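Local atomic coordinates of trehalose-6-phosphate phosphatase (Candida albicans, PDB entry 5DXI), a protein that is a trehalose-phosphatase of the HAD superfamily that holds a magnesium ion, beryllium trifluoride and a glycan in its phosphatase domain. Residues Pro11-Asn16 with Leu291-Leu296; Asp118-Tyr123 with Glu157-Glu162; Lys161-Thr166 with Val173-Gly178. All blocks are in the same frame, centred on the assembly; numbering follows the deposited sequence.

Interaction 1 (Pro11-Asn16 with Leu291-Leu296)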
loop_
_atom_site.group_PDB
_atom_site.type_symbol
_atom_site.label_atom_id
_atom_site.label_comp_id
_atom_site.label_asym_id
_atom_site.label_seq_id
_atom_site.Cartn_x
_atom_site.Cartn_y
_atom_site.Cartn_z
ATOM N N PRO A 11 -13.228 12.613 13.735
ATOM C CA PRO A 11 -14.137 12.198 14.820
ATOM C C PRO A 11 -15.021 11.000 14.488
ATOM O O PRO A 11 -15.214 10.141 15.357
ATOM C CB PRO A 11 -14.980 13.453 15.057
ATOM C CG PRO A 11 -14.028 14.570 14.736
ATOM C CD PRO A 11 -13.280 14.075 13.521
ATOM N N LEU A 12 -15.547 10.945 13.265
ATOM C CA LEU A 12 -16.324 9.792 12.824
ATOM C C LEU A 12 -15.449 8.535 12.804
ATOM O O LEU A 12 -15.878 7.470 13.243
ATOM C CB LEU A 12 -16.934 10.033 11.431
ATOM C CG LEU A 12 -17.571 8.804 10.758
ATOM C CD1 LEU A 12 -18.661 8.212 11.627
ATOM C CD2 LEU A 12 -18.119 9.113 9.367
ATOM N N LEU A 13 -14.234 8.662 12.280
ATOM C CA LEU A 13 -13.333 7.512 12.221
ATOM C C LEU A 13 -13.141 6.959 13.633
ATOM O O LEU A 13 -13.240 5.743 13.860
ATOM C CB LEU A 13 -11.982 7.883 11.592
ATOM C CG LEU A 13 -11.047 6.690 11.359
ATOM C CD1 LEU A 13 -11.589 5.797 10.237
ATOM C CD2 LEU A 13 -9.660 7.161 11.027
ATOM N N LEU A 14 -12.920 7.875 14.576
ATOM C CA LEU A 14 -12.711 7.519 15.977
ATOM C C LEU A 14 -13.942 6.820 16.539
ATOM O O LEU A 14 -13.833 5.801 17.221
ATOM C CB LEU A 14 -12.383 8.772 16.799
ATOM C CG LEU A 14 -12.114 8.621 18.304
ATOM C CD1 LEU A 14 -10.957 7.665 18.581
ATOM C CD2 LEU A 14 -11.849 9.983 18.934
ATOM N N ASN A 15 -15.122 7.358 16.237
ATOM C CA ASN A 15 -16.355 6.752 16.721
ATOM C C ASN A 15 -16.579 5.351 16.175
ATOM O O ASN A 15 -16.992 4.452 16.912
ATOM C CB ASN A 15 -17.551 7.649 16.404
ATOM C CG ASN A 15 -17.609 8.854 17.324
ATOM O OD1 ASN A 15 -17.153 8.780 18.472
ATOM N ND2 ASN A 15 -18.159 9.966 16.837
ATOM N N ASN A 16 -16.318 5.160 14.887
ATOM C CA ASN A 16 -16.513 3.851 14.279
ATOM C C ASN A 16 -15.493 2.870 14.881
ATOM O O ASN A 16 -15.817 1.705 15.127
ATOM C CB ASN A 16 -16.356 3.925 12.759
ATOM C CG ASN A 16 -16.999 2.744 12.033
ATOM O OD1 ASN A 16 -18.139 2.818 11.602
ATOM N ND2 ASN A 16 -16.282 1.641 11.939
ATOM N N LEU A 291 -0.169 10.058 11.233
ATOM C CA LEU A 291 0.201 9.647 12.586
ATOM C C LEU A 291 -0.685 10.322 13.644
ATOM O O LEU A 291 -1.017 9.706 14.665
ATOM C CB LEU A 291 1.682 9.943 12.861
ATOM C CG LEU A 291 2.644 9.292 11.861
ATOM C CD1 LEU A 291 4.114 9.401 12.328
ATOM C CD2 LEU A 291 2.253 7.856 11.576
ATOM N N GLU A 292 -1.084 11.568 13.392
ATOM C CA GLU A 292 -2.029 12.247 14.282
ATOM C C GLU A 292 -3.297 11.424 14.397
ATOM O O GLU A 292 -3.771 11.138 15.499
ATOM C CB GLU A 292 -2.376 13.652 13.773
ATOM C CG GLU A 292 -1.217 14.638 13.756
ATOM C CD GLU A 292 -1.582 15.956 13.092
ATOM O OE1 GLU A 292 -2.732 16.100 12.600
ATOM O OE2 GLU A 292 -0.708 16.850 13.034
ATOM N N THR A 293 -3.816 11.005 13.242
ATOM C CA THR A 293 -5.050 10.235 13.183
ATOM C C THR A 293 -4.887 8.871 13.837
ATOM O O THR A 293 -5.752 8.432 14.603
ATOM C CB THR A 293 -5.541 10.049 11.718
ATOM O OG1 THR A 293 -5.713 11.326 11.096
ATOM C CG2 THR A 293 -6.857 9.305 11.686
ATOM N N LEU A 294 -3.792 8.180 13.529
ATOM C CA LEU A 294 -3.573 6.873 14.148
ATOM C C LEU A 294 -3.331 7.047 15.657
ATOM O O LEU A 294 -3.812 6.246 16.481
ATOM C CB LEU A 294 -2.406 6.133 13.467
ATOM C CG LEU A 294 -2.632 5.818 11.977
ATOM C CD1 LEU A 294 -1.449 5.074 11.379
ATOM C CD2 LEU A 294 -3.922 5.018 11.775
ATOM N N GLY A 295 -2.583 8.090 16.006
ATOM C CA GLY A 295 -2.361 8.447 17.398
ATOM C C GLY A 295 -3.666 8.689 18.134
ATOM O O GLY A 295 -3.844 8.253 19.270
ATOM N N LEU A 296 -4.588 9.375 17.463
ATOM C CA LEU A 296 -5.918 9.624 18.001
ATOM C C LEU A 296 -6.635 8.324 18.333
ATOM O O LEU A 296 -7.159 8.153 19.433
ATOM C CB LEU A 296 -6.757 10.423 16.993
ATOM C CG LEU A 296 -8.199 10.694 17.427
ATOM C CD1 LEU A 296 -8.194 11.705 18.573
ATOM C CD2 LEU A 296 -9.110 11.137 16.266
#
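Leu14 and Leu296 cross at about a right angle, methyl against branch, between two helices of the chain. The CD2 methyl of Leu14 does most of the touching. It sits 4.0 Å from CD2 of Leu296, with CG of the same leucine at practically the same distance and CD1 little further, so one methyl rests against the whole fork of the other side chain. Its twin, Leu14 CD1, turns to the backbone instead and lies 3.9 Å from the carbonyl oxygen Leu296 O, a van der Waals approach. In both leucines CG points away from the backbone N (chi1 -180° and 178°), which throws each fork out from its own helix toward the other. The backbones come closest here, Leu14 CA lying 7.4 Å from Leu296 CA, a spacing that two leucine side chains span.

A second, smaller touch lies beside it. CD2 of Leu13 comes to 3.6 Å from Thr293 CG2, these side chains also meeting crosswise. Thr293 suits this place because its two branches do different work: the methyl faces Leu13, while OG1, held beside the backbone N at chi1 -57°, bonds to the carbonyl of Gln289 one turn earlier, so a buried hydroxyl is satisfied within its own helix. No hydrogen bond joins the two segments, but outside the apolar patch Glu292 OE1 forms a salt bridge with Arg10 of the first helix.

Both helices, 10-19 and 287-298, cover the mixed sheet of the HAD core. Leu13 reaches Phe227 and Leu229 of strand 227-232 and Tyr267 of strand 266-271, whereas Leu294 packs on Leu229 and on Ile52 of the neighbouring helix 47-58.

Interaction 2 (Asp118-Tyr123 with Glu157-Glu162)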
loop_
_atom_site.group_PDB
_atom_site.type_symbol
_atom_site.label_atom_id
_atom_site.label_comp_id
_atom_site.label_asym_id
_atom_site.label_seq_id
_atom_site.Cartn_x
_atom_site.Cartn_y
_atom_site.Cartn_z
ATOM N N ASP A 118 15.001 -5.042 -17.156
ATOM C CA ASP A 118 16.310 -4.629 -16.672
ATOM C C ASP A 118 17.114 -3.954 -17.783
ATOM O O ASP A 118 17.658 -2.867 -17.592
ATOM C CB ASP A 118 17.077 -5.838 -16.131
ATOM C CG ASP A 118 18.236 -5.454 -15.219
ATOM O OD1 ASP A 118 18.361 -4.273 -14.838
ATOM O OD2 ASP A 118 19.020 -6.349 -14.875
ATOM N N ASP A 119 17.180 -4.607 -18.941
ATOM C CA ASP A 119 17.861 -4.066 -20.116
ATOM C C ASP A 119 17.315 -2.700 -20.504
ATOM O O ASP A 119 18.068 -1.785 -20.830
ATOM C CB ASP A 119 17.735 -5.031 -21.298
ATOM C CG ASP A 119 18.628 -6.249 -21.149
ATOM O OD1 ASP A 119 19.448 -6.274 -20.207
ATOM O OD2 ASP A 119 18.499 -7.186 -21.963
ATOM N N ILE A 120 15.999 -2.563 -20.465
ATOM C CA ILE A 120 15.385 -1.303 -20.838
ATOM C C ILE A 120 15.729 -0.224 -19.796
ATOM O O ILE A 120 16.051 0.911 -20.156
ATOM C CB ILE A 120 13.860 -1.461 -21.002
ATOM C CG1 ILE A 120 13.576 -2.351 -22.215
ATOM C CG2 ILE A 120 13.179 -0.102 -21.146
ATOM C CD1 ILE A 120 12.124 -2.789 -22.362
ATOM N N PHE A 121 15.694 -0.599 -18.516
ATOM C CA PHE A 121 16.032 0.312 -17.425
ATOM C C PHE A 121 17.497 0.750 -17.510
ATOM O O PHE A 121 17.827 1.894 -17.199
ATOM C CB PHE A 121 15.757 -0.330 -16.058
ATOM C CG PHE A 121 14.306 -0.248 -15.615
ATOM C CD1 PHE A 121 13.420 0.612 -16.245
ATOM C CD2 PHE A 121 13.837 -1.038 -14.562
ATOM C CE1 PHE A 121 12.084 0.686 -15.842
ATOM C CE2 PHE A 121 12.503 -0.964 -14.147
ATOM C CZ PHE A 121 11.630 -0.105 -14.789
ATOM N N LYS A 122 18.378 -0.161 -17.912
ATOM C CA LYS A 122 19.794 0.179 -18.035
ATOM C C LYS A 122 20.021 1.267 -19.089
ATOM O O LYS A 122 20.839 2.172 -18.898
ATOM C CB LYS A 122 20.622 -1.066 -18.363
ATOM C CG LYS A 122 20.914 -1.941 -17.159
ATOM C CD LYS A 122 21.687 -3.187 -17.553
ATOM C CE LYS A 122 22.196 -3.928 -16.332
ATOM N NZ LYS A 122 22.644 -5.307 -16.678
ATOM N N TYR A 123 19.280 1.185 -20.190
ATOM C CA TYR A 123 19.341 2.202 -21.235
ATOM C C TYR A 123 18.919 3.580 -20.732
ATOM O O TYR A 123 19.590 4.579 -21.002
ATOM C CB TYR A 123 18.470 1.788 -22.424
ATOM C CG TYR A 123 18.325 2.849 -23.500
ATOM C CD1 TYR A 123 19.265 2.975 -24.517
ATOM C CD2 TYR A 123 17.219 3.696 -23.521
ATOM C CE1 TYR A 123 19.127 3.935 -25.507
ATOM C CE2 TYR A 123 17.070 4.660 -24.506
ATOM C CZ TYR A 123 18.026 4.774 -25.497
ATOM O OH TYR A 123 17.877 5.728 -26.478
ATOM N N GLU A 157 8.883 9.299 -19.131
ATOM C CA GLU A 157 7.705 9.206 -19.982
ATOM C C GLU A 157 7.921 8.286 -21.172
ATOM O O GLU A 157 7.008 7.558 -21.579
ATOM C CB GLU A 157 7.298 10.593 -20.485
ATOM C CG GLU A 157 6.277 10.559 -21.614
ATOM C CD GLU A 157 5.587 11.898 -21.820
ATOM O OE1 GLU A 157 6.263 12.943 -21.685
ATOM O OE2 GLU A 157 4.375 11.901 -22.142
ATOM N N LYS A 158 9.134 8.287 -21.711
ATOM C CA LYS A 158 9.390 7.496 -22.903
ATOM C C LYS A 158 9.891 6.106 -22.524
ATOM O O LYS A 158 9.840 5.176 -23.331
ATOM C CB LYS A 158 10.364 8.224 -23.833
ATOM C CG LYS A 158 9.842 9.622 -24.218
ATOM C CD LYS A 158 9.182 9.628 -25.608
ATOM C CE LYS A 158 7.743 10.173 -25.558
ATOM N NZ LYS A 158 7.584 11.396 -24.710
ATOM N N CYS A 159 10.371 5.959 -21.294
ATOM C CA CYS A 159 10.619 4.630 -20.767
ATOM C C CYS A 159 9.276 3.930 -20.570
ATOM O O CYS A 159 9.124 2.769 -20.927
ATOM C CB CYS A 159 11.406 4.688 -19.460
ATOM S SG CYS A 159 11.789 3.039 -18.779
ATOM N N MET A 160 8.307 4.663 -20.023
ATOM C CA MET A 160 6.959 4.156 -19.794
ATOM C C MET A 160 6.325 3.663 -21.083
ATOM O O MET A 160 5.733 2.584 -21.136
ATOM C CB MET A 160 6.078 5.257 -19.200
ATOM C CG MET A 160 6.323 5.564 -17.734
ATOM S SD MET A 160 5.738 4.258 -16.647
ATOM C CE MET A 160 4.022 4.142 -17.200
ATOM N N LYS A 161 6.455 4.482 -22.120
ATOM C CA LYS A 161 5.943 4.174 -23.448
ATOM C C LYS A 161 6.555 2.894 -24.005
ATOM O O LYS A 161 5.841 2.022 -24.504
ATOM C CB LYS A 161 6.222 5.352 -24.391
ATOM C CG LYS A 161 5.760 5.171 -25.830
ATOM C CD LYS A 161 4.249 5.012 -25.929
ATOM C CE LYS A 161 3.784 5.021 -27.381
ATOM N NZ LYS A 161 2.349 4.653 -27.501
ATOM N N GLU A 162 7.877 2.783 -23.904
ATOM C CA GLU A 162 8.593 1.661 -24.489
ATOM C C GLU A 162 8.280 0.344 -23.798
ATOM O O GLU A 162 8.098 -0.676 -24.460
ATOM C CB GLU A 162 10.100 1.909 -24.445
ATOM C CG GLU A 162 10.915 0.682 -24.830
ATOM C CD GLU A 162 12.376 0.985 -25.049
ATOM O OE1 GLU A 162 12.750 2.178 -25.040
ATOM O OE2 GLU A 162 13.155 0.021 -25.227
#
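Ile120 reaches across to Glu162 and Cys159, and its two branches divide the work. From CB, which faces the other helix, CG2 leaves anti to the backbone N and lies 4.2 Å from Cys159 SG, with the carboxylate carbon Glu162 CD at a similar distance. The other branch starts at CG1, 3.9 Å from Glu162 OE2, and ends at CD1, which stays 4.1 Å from that same Glu162 OE2 and also packs on Leu163, the next residue of helix 149-165. The glutamate comes from the opposite direction, its extended chain carrying the carboxylate across to Ile120, whose branches touch OE2 and CD. These are van der Waals contacts; Glu162 OE1 is hydrogen-bonded to the hydroxyl of Tyr124. Glutamate fits this partly exposed margin because it is long enough to reach over to the isoleucine and bond Tyr124 as well.

The helices run nearly antiparallel, their segment axes at 157° and 10.7 Å apart at closest approach. Helices 113-126 and 149-165 both lie against the four-stranded antiparallel sheet, an alpha/beta layer consistent with the cap domain found in this branch of the HAD superfamily.

Cys159 is the small, buried residue on the inner side of the interface. With SG anti to the backbone N (chi1 -178°), the sulfur is pushed toward Phe121 and meets the rim of its ring, 3.8 Å from Phe121 CE1. It lies in the ring plane, 87° off the normal, an edge-on sulfur-aromatic contact. Although the CB of Phe121 points away from helix 149-165, the flat ring is long enough to swing its CD1-CE1 edge back to the sulfur. The ring also meets Trp142 and touches Ile182 and Val184 of the sheet beneath.

Interaction 3 (Lys161-Thr166 with Val173-Gly178)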
loop_
_atom_site.group_PDB
_atom_site.type_symbol
_atom_site.label_atom_id
_atom_site.label_comp_id
_atom_site.label_asym_id
_atom_site.label_seq_id
_atom_site.Cartn_x
_atom_site.Cartn_y
_atom_site.Cartn_z
ATOM N N LYS A 161 6.455 4.482 -22.120
ATOM C CA LYS A 161 5.943 4.174 -23.448
ATOM C C LYS A 161 6.555 2.894 -24.005
ATOM O O LYS A 161 5.841 2.022 -24.504
ATOM C CB LYS A 161 6.222 5.352 -24.391
ATOM C CG LYS A 161 5.760 5.171 -25.830
ATOM C CD LYS A 161 4.249 5.012 -25.929
ATOM C CE LYS A 161 3.784 5.021 -27.381
ATOM N NZ LYS A 161 2.349 4.653 -27.501
ATOM N N GLU A 162 7.877 2.783 -23.904
ATOM C CA GLU A 162 8.593 1.661 -24.489
ATOM C C GLU A 162 8.280 0.344 -23.798
ATOM O O GLU A 162 8.098 -0.676 -24.460
ATOM C CB GLU A 162 10.100 1.909 -24.445
ATOM C CG GLU A 162 10.915 0.682 -24.830
ATOM C CD GLU A 162 12.376 0.985 -25.049
ATOM O OE1 GLU A 162 12.750 2.178 -25.040
ATOM O OE2 GLU A 162 13.155 0.021 -25.227
ATOM N N LEU A 163 8.225 0.368 -22.467
ATOM C CA LEU A 163 7.878 -0.827 -21.703
ATOM C C LEU A 163 6.488 -1.294 -22.084
ATOM O O LEU A 163 6.263 -2.486 -22.303
ATOM C CB LEU A 163 7.947 -0.550 -20.200
ATOM C CG LEU A 163 9.349 -0.392 -19.623
ATOM C CD1 LEU A 163 9.294 0.204 -18.231
ATOM C CD2 LEU A 163 10.030 -1.756 -19.591
ATOM N N ASN A 164 5.573 -0.334 -22.199
ATOM C CA ASN A 164 4.175 -0.608 -22.496
ATOM C C ASN A 164 3.951 -1.099 -23.930
ATOM O O ASN A 164 2.951 -1.748 -24.218
ATOM C CB ASN A 164 3.331 0.648 -22.244
ATOM C CG ASN A 164 2.902 0.783 -20.793
ATOM O OD1 ASN A 164 2.617 -0.207 -20.125
ATOM N ND2 ASN A 164 2.836 2.014 -20.307
ATOM N N ASP A 165 4.880 -0.784 -24.826
ATOM C CA ASP A 165 4.768 -1.217 -26.216
ATOM C C ASP A 165 5.472 -2.541 -26.476
ATOM O O ASP A 165 5.204 -3.199 -27.480
ATOM C CB ASP A 165 5.327 -0.152 -27.159
ATOM C CG ASP A 165 4.401 1.042 -27.312
ATOM O OD1 ASP A 165 3.158 0.870 -27.238
ATOM O OD2 ASP A 165 4.930 2.159 -27.489
ATOM N N THR A 166 6.363 -2.931 -25.571
ATOM C CA THR A 166 7.124 -4.165 -25.740
ATOM C C THR A 166 6.791 -5.204 -24.669
ATOM O O THR A 166 5.928 -6.061 -24.874
ATOM C CB THR A 166 8.646 -3.892 -25.727
ATOM O OG1 THR A 166 9.012 -3.206 -24.522
ATOM C CG2 THR A 166 9.039 -3.035 -26.921
ATOM N N VAL A 173 2.503 -8.221 -17.350
ATOM C CA VAL A 173 3.099 -7.420 -16.287
ATOM C C VAL A 173 2.441 -6.042 -16.269
ATOM O O VAL A 173 1.916 -5.570 -17.285
ATOM C CB VAL A 173 4.621 -7.258 -16.460
ATOM C CG1 VAL A 173 5.312 -8.608 -16.391
ATOM C CG2 VAL A 173 4.932 -6.572 -17.775
ATOM N N GLU A 174 2.460 -5.410 -15.104
ATOM C CA GLU A 174 1.925 -4.072 -14.951
ATOM C C GLU A 174 3.078 -3.083 -14.914
ATOM O O GLU A 174 4.050 -3.309 -14.204
ATOM C CB GLU A 174 1.107 -3.954 -13.673
ATOM C CG GLU A 174 0.380 -2.621 -13.556
ATOM C CD GLU A 174 -0.727 -2.485 -14.588
ATOM O OE1 GLU A 174 -1.337 -3.523 -14.937
ATOM O OE2 GLU A 174 -0.974 -1.351 -15.056
ATOM N N VAL A 175 2.978 -2.005 -15.683
ATOM C CA VAL A 175 3.999 -0.950 -15.649
ATOM C C VAL A 175 3.462 0.243 -14.860
ATOM O O VAL A 175 2.606 0.986 -15.350
ATOM C CB VAL A 175 4.429 -0.490 -17.075
ATOM C CG1 VAL A 175 5.487 0.600 -16.990
ATOM C CG2 VAL A 175 4.960 -1.667 -17.890
ATOM N N MET A 176 3.960 0.418 -13.641
ATOM C CA MET A 176 3.394 1.392 -12.715
ATOM C C MET A 176 4.252 2.644 -12.617
ATOM O O MET A 176 5.417 2.556 -12.267
ATOM C CB MET A 176 3.268 0.801 -11.307
ATOM C CG MET A 176 2.105 -0.136 -11.068
ATOM S SD MET A 176 1.939 -0.530 -9.302
ATOM C CE MET A 176 3.465 -1.410 -8.984
ATOM N N ALA A 177 3.681 3.802 -12.926
ATOM C CA ALA A 177 4.370 5.054 -12.639
ATOM C C ALA A 177 4.152 5.344 -11.154
ATOM O O ALA A 177 3.017 5.501 -10.707
ATOM C CB ALA A 177 3.848 6.194 -13.516
ATOM N N GLY A 178 5.235 5.443 -10.399
ATOM C CA GLY A 178 5.149 5.770 -8.986
ATOM C C GLY A 178 5.837 7.106 -8.764
ATOM O O GLY A 178 6.317 7.713 -9.716
HETATM O O HOH W 1 1.043 -1.729 -17.694
HETATM O O HOH W 2 1.066 1.632 -17.731
#
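Leu163 and Asn164, in the last turn of helix 149-165, lie beside Val175 in the extended strand 173-178, with Asn164 CA and Val175 CA 6.9 Å apart. The helical hydrogen bonds weaken here, and Thr166 OG1 folds back to Glu162 O (2.7 Å) as the chain leaves helical geometry.

Val175 carries the strand's side of the contact with both methyls. CG1, anti to the backbone N (chi1 -180°), approaches Leu163 CD1, while Val175 CG2 packs 3.9 Å from Leu163 CB and also touches Asn164 OD1. A beta-branched valine can thus touch both residues at once.

The amide of Asn164 reaches the strand's backbone through water. One water accepts from Val175 N (2.8 Å) and lies near Asn164 OD1; another accepts from Asn164 ND2 (3.1 Å) and lies 2.9 Å from Val175 O, to which it probably donates. Glu174 and Met176 pair with Arg185 and Glu183 of strand 181-186, whereas Val175 N and O meet the waters, and an asparagine amide, with a donor and an acceptor, can serve both.

Strand 173-178 is outermost in its antiparallel sheet; Leu163 packs down on Ile182 of the adjoining strand and across on Phe121 of helix 113-126.

Interactions 2 and 3 are neighbours, their centres 8 Å apart, and both draw on helix 149-165, sharing Lys161 and Glu162. They touch directly, Met160 packing on Val175, so the two contacts merge into one packed region between two helices and the antiparallel sheet. Interaction 1 stands on the other side of the chain's centre, about 42 Å from interaction 2 and 37 Å from interaction 3, centre to centre, on the mixed sheet of the HAD core. Along the chain the order is 11-16, 118-123, 157-162, 161-166, 173-178, 291-296; interaction 1 brings the first and last helices together, while interactions 2 and 3 lie within what is probably the cap domain.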